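Local coordinates for proteasome assembly chaperone family protein (Thermoplasma acidophilum, PDB 3GAA) that is of unknown function but belongs to the PAC2 family of proteasome assembly chaperones and may act as one, at residues Tyr24-Val29 against Gly118-Val123; Val28-Phe33 against Val89-Cys94. All coordinates share one frame; numbering follows the deposited sequence.

Interaction 1. Residues Tyr24-Val29 against Gly118-Val123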
ATOM      1  N   TYR A  24      25.494 -14.996  13.654  1.00 55.24           N
ATOM      2  CA  TYR A  24      26.251 -15.797  12.686  1.00 53.25           C
ATOM      3  C   TYR A  24      27.629 -15.227  12.526  1.00 52.84           C
ATOM      4  O   TYR A  24      27.777 -14.047  12.198  1.00 53.71           O
ATOM      5  CB  TYR A  24      25.594 -15.809  11.305  1.00 52.74           C
ATOM      6  CG  TYR A  24      24.393 -16.681  11.269  1.00 49.70           C
ATOM      7  CD1 TYR A  24      24.530 -18.044  11.306  1.00 47.42           C
ATOM      8  CD2 TYR A  24      23.115 -16.150  11.244  1.00 47.96           C
ATOM      9  CE1 TYR A  24      23.435 -18.871  11.296  1.00 46.16           C
ATOM     10  CE2 TYR A  24      21.991 -16.975  11.224  1.00 46.22           C
ATOM     11  CZ  TYR A  24      22.174 -18.333  11.263  1.00 45.58           C
ATOM     12  OH  TYR A  24      21.114 -19.181  11.294  1.00 45.09           O
ATOM     13  N   ASN A  25      28.639 -16.072  12.719  1.00 51.67           N
ATOM     14  CA  ASN A  25      30.027 -15.671  12.525  1.00 50.69           C
ATOM     15  C   ASN A  25      30.411 -15.941  11.113  1.00 48.46           C
ATOM     16  O   ASN A  25      31.109 -16.879  10.814  1.00 48.53           O
ATOM     17  CB  ASN A  25      30.927 -16.399  13.517  1.00 51.49           C
ATOM     18  CG  ASN A  25      30.456 -16.178  14.976  1.00 55.89           C
ATOM     19  OD1 ASN A  25      30.503 -15.041  15.466  1.00 60.99           O
ATOM     20  ND2 ASN A  25      29.936 -17.240  15.647  1.00 57.63           N
ATOM     21  N   ASN A  26      29.875 -15.140  10.224  1.00 46.50           N
ATOM     22  CA  ASN A  26      30.386 -15.035   8.849  1.00 45.74           C
ATOM     23  C   ASN A  26      30.496 -16.257   7.918  1.00 42.94           C
ATOM     24  O   ASN A  26      31.491 -16.435   7.216  1.00 41.78           O
ATOM     25  CB  ASN A  26      31.698 -14.311   8.882  1.00 46.01           C
ATOM     26  CG  ASN A  26      31.619 -13.119   8.050  1.00 51.73           C
ATOM     27  OD1 ASN A  26      30.907 -12.152   8.426  1.00 56.73           O
ATOM     28  ND2 ASN A  26      32.196 -13.192   6.827  1.00 58.31           N
ATOM     29  N   PRO A  27      29.419 -17.036   7.861  1.00 40.06           N
ATOM     30  CA  PRO A  27      29.469 -18.439   7.526  1.00 38.48           C
ATOM     31  C   PRO A  27      29.755 -18.711   6.073  1.00 36.57           C
ATOM     32  O   PRO A  27      29.497 -17.852   5.233  1.00 35.53           O
ATOM     33  CB  PRO A  27      28.062 -18.907   7.881  1.00 39.10           C
ATOM     34  CG  PRO A  27      27.216 -17.702   7.725  1.00 38.90           C
ATOM     35  CD  PRO A  27      28.048 -16.578   8.131  1.00 39.50           C
ATOM     36  N   VAL A  28      30.324 -19.876   5.790  1.00 34.81           N
ATOM     37  CA  VAL A  28      30.443 -20.332   4.403  1.00 34.43           C
ATOM     38  C   VAL A  28      29.265 -21.233   4.129  1.00 34.27           C
ATOM     39  O   VAL A  28      29.020 -22.156   4.929  1.00 35.21           O
ATOM     40  CB  VAL A  28      31.754 -21.085   4.068  1.00 33.88           C
ATOM     41  CG1 VAL A  28      32.160 -21.957   5.139  1.00 32.66           C
ATOM     42  CG2 VAL A  28      31.527 -21.912   2.857  1.00 33.09           C
ATOM     43  N   VAL A  29      28.547 -20.979   3.031  1.00 33.37           N
ATOM     44  CA  VAL A  29      27.314 -21.703   2.757  1.00 33.79           C
ATOM     45  C   VAL A  29      27.447 -22.732   1.646  1.00 33.68           C
ATOM     46  O   VAL A  29      27.760 -22.385   0.518  1.00 33.63           O
ATOM     47  CB  VAL A  29      26.153 -20.766   2.443  1.00 33.72           C
ATOM     48  CG1 VAL A  29      24.888 -21.577   2.255  1.00 32.00           C
ATOM     49  CG2 VAL A  29      25.949 -19.769   3.603  1.00 35.05           C
ATOM     50  N   GLY A 118      24.953 -12.777   6.563  1.00 42.55           N
ATOM     51  CA  GLY A 118      26.335 -12.325   6.551  1.00 41.15           C
ATOM     52  C   GLY A 118      27.301 -13.275   5.882  1.00 40.95           C
ATOM     53  O   GLY A 118      28.514 -13.164   6.056  1.00 40.46           O
ATOM     54  N   ALA A 119      26.778 -14.198   5.070  1.00 41.07           N
ATOM     55  CA  ALA A 119      27.610 -15.258   4.471  1.00 40.47           C
ATOM     56  C   ALA A 119      28.759 -14.681   3.647  1.00 39.95           C
ATOM     57  O   ALA A 119      28.579 -13.730   2.937  1.00 40.03           O
ATOM     58  CB  ALA A 119      26.782 -16.171   3.653  1.00 39.69           C
ATOM     59  N   SER A 120      29.940 -15.266   3.768  1.00 39.98           N
ATOM     60  CA  SER A 120      31.121 -14.802   3.053  1.00 39.67           C
ATOM     61  C   SER A 120      31.190 -15.435   1.668  1.00 39.81           C
ATOM     62  O   SER A 120      31.430 -14.727   0.726  1.00 41.26           O
ATOM     63  CB  SER A 120      32.373 -15.144   3.843  1.00 39.23           C
ATOM     64  OG  SER A 120      32.196 -16.373   4.554  1.00 39.05           O
ATOM     65  N   GLU A 121      30.961 -16.746   1.543  1.00 39.44           N
ATOM     66  CA  GLU A 121      31.172 -17.499   0.291  1.00 39.36           C
ATOM     67  C   GLU A 121      30.121 -18.597   0.143  1.00 37.88           C
ATOM     68  O   GLU A 121      29.857 -19.310   1.106  1.00 37.98           O
ATOM     69  CB  GLU A 121      32.526 -18.204   0.290  1.00 39.79           C
ATOM     70  CG  GLU A 121      33.701 -17.435   0.951  1.00 44.47           C
ATOM     71  CD  GLU A 121      34.870 -17.149  -0.011  1.00 51.33           C
ATOM     72  OE1 GLU A 121      35.131 -17.976  -0.941  1.00 53.30           O
ATOM     73  OE2 GLU A 121      35.545 -16.097   0.177  1.00 56.45           O
ATOM     74  N   ILE A 122      29.580 -18.776  -1.055  1.00 35.74           N
ATOM     75  CA  ILE A 122      28.581 -19.790  -1.298  1.00 35.37           C
ATOM     76  C   ILE A 122      29.150 -20.833  -2.201  1.00 34.25           C
ATOM     77  O   ILE A 122      29.687 -20.484  -3.190  1.00 34.81           O
ATOM     78  CB  ILE A 122      27.367 -19.179  -1.980  1.00 35.97           C
ATOM     79  CG1 ILE A 122      26.819 -18.091  -1.066  1.00 38.28           C
ATOM     80  CG2 ILE A 122      26.282 -20.196  -2.230  1.00 31.97           C
ATOM     81  CD1 ILE A 122      25.847 -17.210  -1.766  1.00 43.54           C
ATOM     82  N   VAL A 123      29.054 -22.106  -1.873  1.00 32.88           N
ATOM     83  CA  VAL A 123      29.627 -23.113  -2.741  1.00 32.16           C
ATOM     84  C   VAL A 123      28.492 -23.949  -3.219  1.00 32.72           C
ATOM     85  O   VAL A 123      27.697 -24.391  -2.408  1.00 32.80           O
ATOM     86  CB  VAL A 123      30.584 -23.990  -1.970  1.00 32.00           C
ATOM     87  CG1 VAL A 123      31.197 -24.952  -2.864  1.00 29.11           C
ATOM     88  CG2 VAL A 123      31.628 -23.142  -1.292  1.00 30.85           C
TER
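The neighbouring parallel strands 28-32 and 121-130 begin here, where Val-29 pairs with Ile-122 and the loops leading into both strands lie against each other. Val-29 uses both its N-H and its C=O toward the other strand: its N donates to Glu-121 O at 2.9 Å, and its O accepts from Val-123 N at 2.7 Å, both bonds nearly straight. Two residues before Val-29, Pro-27, which has no N-H to offer, accepts through its O from Ser-120 N at 3.0 Å. The serine OG, placed between its own backbone N and carbonyl carbon (chi1 33°), lies 2.8 Å from Asn-26 O and 3.2 Å from Pro-27 O, so the hydroxyl can donate to either carbonyl. A small hydroxyl side chain suits this place, since it reaches loop carbonyls that face the other segment. On the face toward helix 103-117, Val-29 CG2 packs on Ala-119 CB at 3.7 Å, and this single methyl also touches Ile-114 of that helix. Gly-118, with positive phi, ends the helix in a Schellman motif; a CB here would be jammed against the preceding carbonyl O, so glycine suits the place. The carboxylate of Glu-121 leads away to Lys-147 and Tyr-210. Strand 89-94, helix 103-117 and, through a short loop, strand 121-130 form a beta-alpha-beta crossover, with strand 28-32 between its two parallel strands.

Interaction 2. Residues Val28-Phe33 against Val89-Cys94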
ATOM      1  N   VAL A  28      30.324 -19.876   5.790  1.00 34.81           N
ATOM      2  CA  VAL A  28      30.443 -20.332   4.403  1.00 34.43           C
ATOM      3  C   VAL A  28      29.265 -21.233   4.129  1.00 34.27           C
ATOM      4  O   VAL A  28      29.020 -22.156   4.929  1.00 35.21           O
ATOM      5  CB  VAL A  28      31.754 -21.085   4.068  1.00 33.88           C
ATOM      6  CG1 VAL A  28      32.160 -21.957   5.139  1.00 32.66           C
ATOM      7  CG2 VAL A  28      31.527 -21.912   2.857  1.00 33.09           C
ATOM      8  N   VAL A  29      28.547 -20.979   3.031  1.00 33.37           N
ATOM      9  CA  VAL A  29      27.314 -21.703   2.757  1.00 33.79           C
ATOM     10  C   VAL A  29      27.447 -22.732   1.646  1.00 33.68           C
ATOM     11  O   VAL A  29      27.760 -22.385   0.518  1.00 33.63           O
ATOM     12  CB  VAL A  29      26.153 -20.766   2.443  1.00 33.72           C
ATOM     13  CG1 VAL A  29      24.888 -21.577   2.255  1.00 32.00           C
ATOM     14  CG2 VAL A  29      25.949 -19.769   3.603  1.00 35.05           C
ATOM     15  N   LEU A  30      27.172 -23.991   1.961  1.00 33.80           N
ATOM     16  CA  LEU A  30      27.277 -25.058   0.975  1.00 34.39           C
ATOM     17  C   LEU A  30      25.892 -25.494   0.543  1.00 35.65           C
ATOM     18  O   LEU A  30      25.038 -25.692   1.387  1.00 35.90           O
ATOM     19  CB  LEU A  30      28.021 -26.245   1.589  1.00 33.81           C
ATOM     20  CG  LEU A  30      29.355 -25.933   2.295  1.00 34.20           C
ATOM     21  CD1 LEU A  30      29.750 -27.092   3.243  1.00 32.20           C
ATOM     22  CD2 LEU A  30      30.480 -25.582   1.297  1.00 29.13           C
ATOM     23  N   CYS A  31      25.666 -25.689  -0.761  1.00 37.71           N
ATOM     24  CA  CYS A  31      24.332 -26.072  -1.287  1.00 39.20           C
ATOM     25  C   CYS A  31      24.268 -27.343  -2.063  1.00 39.60           C
ATOM     26  O   CYS A  31      25.180 -27.614  -2.845  1.00 40.77           O
ATOM     27  CB  CYS A  31      23.862 -25.030  -2.264  1.00 39.73           C
ATOM     28  SG  CYS A  31      23.973 -23.481  -1.533  1.00 44.65           S
ATOM     29  N   GLY A  32      23.146 -28.051  -1.924  1.00 39.66           N
ATOM     30  CA  GLY A  32      22.871 -29.257  -2.679  1.00 39.96           C
ATOM     31  C   GLY A  32      21.410 -29.310  -3.105  1.00 40.71           C
ATOM     32  O   GLY A  32      20.493 -29.290  -2.290  1.00 40.41           O
ATOM     33  N   PHE A  33      21.201 -29.410  -4.404  1.00 41.88           N
ATOM     34  CA  PHE A  33      19.858 -29.536  -4.951  1.00 42.47           C
ATOM     35  C   PHE A  33      19.702 -30.826  -5.702  1.00 42.63           C
ATOM     36  O   PHE A  33      20.640 -31.547  -5.955  1.00 43.14           O
ATOM     37  CB  PHE A  33      19.528 -28.328  -5.816  1.00 42.20           C
ATOM     38  CG  PHE A  33      19.810 -27.049  -5.124  1.00 45.74           C
ATOM     39  CD1 PHE A  33      18.883 -26.509  -4.244  1.00 47.24           C
ATOM     40  CD2 PHE A  33      21.073 -26.435  -5.259  1.00 49.38           C
ATOM     41  CE1 PHE A  33      19.173 -25.360  -3.555  1.00 49.41           C
ATOM     42  CE2 PHE A  33      21.401 -25.280  -4.571  1.00 50.10           C
ATOM     43  CZ  PHE A  33      20.448 -24.724  -3.711  1.00 51.38           C
ATOM     44  N   VAL A  89      29.385 -22.447   9.255  1.00 36.14           N
ATOM     45  CA  VAL A  89      29.130 -23.177   8.016  1.00 35.34           C
ATOM     46  C   VAL A  89      27.634 -23.430   7.976  1.00 35.19           C
ATOM     47  O   VAL A  89      27.061 -23.976   8.926  1.00 34.51           O
ATOM     48  CB  VAL A  89      29.853 -24.565   7.977  1.00 35.64           C
ATOM     49  CG1 VAL A  89      29.520 -25.304   6.688  1.00 35.20           C
ATOM     50  CG2 VAL A  89      31.364 -24.449   8.181  1.00 33.55           C
ATOM     51  N   LEU A  90      27.002 -23.026   6.892  1.00 34.32           N
ATOM     52  CA  LEU A  90      25.640 -23.378   6.719  1.00 34.54           C
ATOM     53  C   LEU A  90      25.559 -24.394   5.593  1.00 34.42           C
ATOM     54  O   LEU A  90      26.435 -24.455   4.704  1.00 34.46           O
ATOM     55  CB  LEU A  90      24.808 -22.144   6.382  1.00 35.14           C
ATOM     56  CG  LEU A  90      24.804 -20.954   7.356  1.00 35.95           C
ATOM     57  CD1 LEU A  90      23.843 -19.939   6.846  1.00 37.81           C
ATOM     58  CD2 LEU A  90      24.410 -21.317   8.743  1.00 34.63           C
ATOM     59  N   VAL A  91      24.509 -25.197   5.627  1.00 33.60           N
ATOM     60  CA  VAL A  91      24.168 -26.028   4.480  1.00 33.32           C
ATOM     61  C   VAL A  91      22.711 -25.799   4.081  1.00 34.19           C
ATOM     62  O   VAL A  91      21.822 -25.776   4.913  1.00 33.42           O
ATOM     63  CB  VAL A  91      24.382 -27.532   4.716  1.00 33.40           C
ATOM     64  CG1 VAL A  91      23.696 -28.307   3.564  1.00 29.68           C
ATOM     65  CG2 VAL A  91      25.934 -27.863   4.940  1.00 30.45           C
ATOM     66  N   ALA A  92      22.497 -25.581   2.794  1.00 35.11           N
ATOM     67  CA  ALA A  92      21.191 -25.386   2.265  1.00 35.50           C
ATOM     68  C   ALA A  92      20.996 -26.586   1.389  1.00 36.08           C
ATOM     69  O   ALA A  92      21.845 -26.860   0.543  1.00 35.93           O
ATOM     70  CB  ALA A  92      21.158 -24.107   1.470  1.00 35.14           C
ATOM     71  N   MET A  93      19.928 -27.338   1.622  1.00 37.09           N
ATOM     72  CA  MET A  93      19.621 -28.486   0.760  1.00 38.59           C
ATOM     73  C   MET A  93      18.193 -28.586   0.427  1.00 38.46           C
ATOM     74  O   MET A  93      17.329 -28.321   1.258  1.00 38.21           O
ATOM     75  CB  MET A  93      20.004 -29.834   1.355  1.00 39.45           C
ATOM     76  CG  MET A  93      19.291 -30.275   2.640  1.00 42.18           C
ATOM     77  SD  MET A  93      20.132 -31.828   3.084  1.00 49.52           S
ATOM     78  CE  MET A  93      19.751 -32.241   4.781  1.00 48.70           C
ATOM     79  N   CYS A  94      17.962 -29.039  -0.796  1.00 38.28           N
ATOM     80  CA  CYS A  94      16.636 -29.329  -1.252  1.00 37.82           C
ATOM     81  C   CYS A  94      16.532 -30.711  -1.890  1.00 36.39           C
ATOM     82  O   CYS A  94      17.199 -30.997  -2.863  1.00 35.81           O
ATOM     83  CB  CYS A  94      16.217 -28.256  -2.222  1.00 38.46           C
ATOM     84  SG  CYS A  94      14.427 -28.391  -2.539  1.00 42.27           S
TER
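Val-29 lays its CG2 methyl against Leu-90, 3.8 Å from CB and 3.9 Å from CD1 of the leucine, the two side chains meeting at a slant. The methyl stands anti to the valine's carbonyl carbon, beside its backbone N. Leu-90 continues onto Trp-113 and Val-117 of helix 103-117, so these branched aliphatic side chains form the sheet's side of the layer under that helix. Farther along this face come the smaller Cys-31 and Ala-92, with Cys-31 SG 4.2 Å from Ala-92 CB. The backbones form a regular parallel pair inside the mixed sheet, strand 28-32 beside 89-94 with axes 4.6 Å apart and 20° from aligned. Five hydrogen bonds join them, alternating in direction from Leu-90 N to Val-28 O through to Cys-94 N to Gly-32 O. On the reverse face Val-28 and Val-89 lie side by side, Val-28 CG1 4.0 Å from Val-89 CG2, while Leu-30 CD1 slants over to Val-89 CG1 at 3.9 Å. Gly-32 adds no side chain beside Met-93, whose extended chain leads away to helix 39-51 and strand 79-83. Past the end of strand 28-32, Phe-33 CD1 approaches Cys-94 CB at 3.8 Å.

Strand 28-32 is common to both contacts: interaction 1 joins it to strand 121-130 along one edge and interaction 2 to strand 89-94 along the other. Both are largely buried. The centre of interaction 2 lies about 4 Å from the chain centre; its side chains are apolar and its polar contacts are backbone hydrogen bonds. Interaction 1, centred about 13 Å out, includes the exposed Asn-26 and a serine hydroxyl among loop carbonyls. There Arg-22 of a neighbouring subunit donates a hydrogen bond to Ala-119 O, whereas no other chain of the assembly touches interaction 2. The contacts meet directly: Leu-90 packs on Tyr-24 and Pro-27, and Val-123 O probably accepts a hydrogen bond from Cys-31 N.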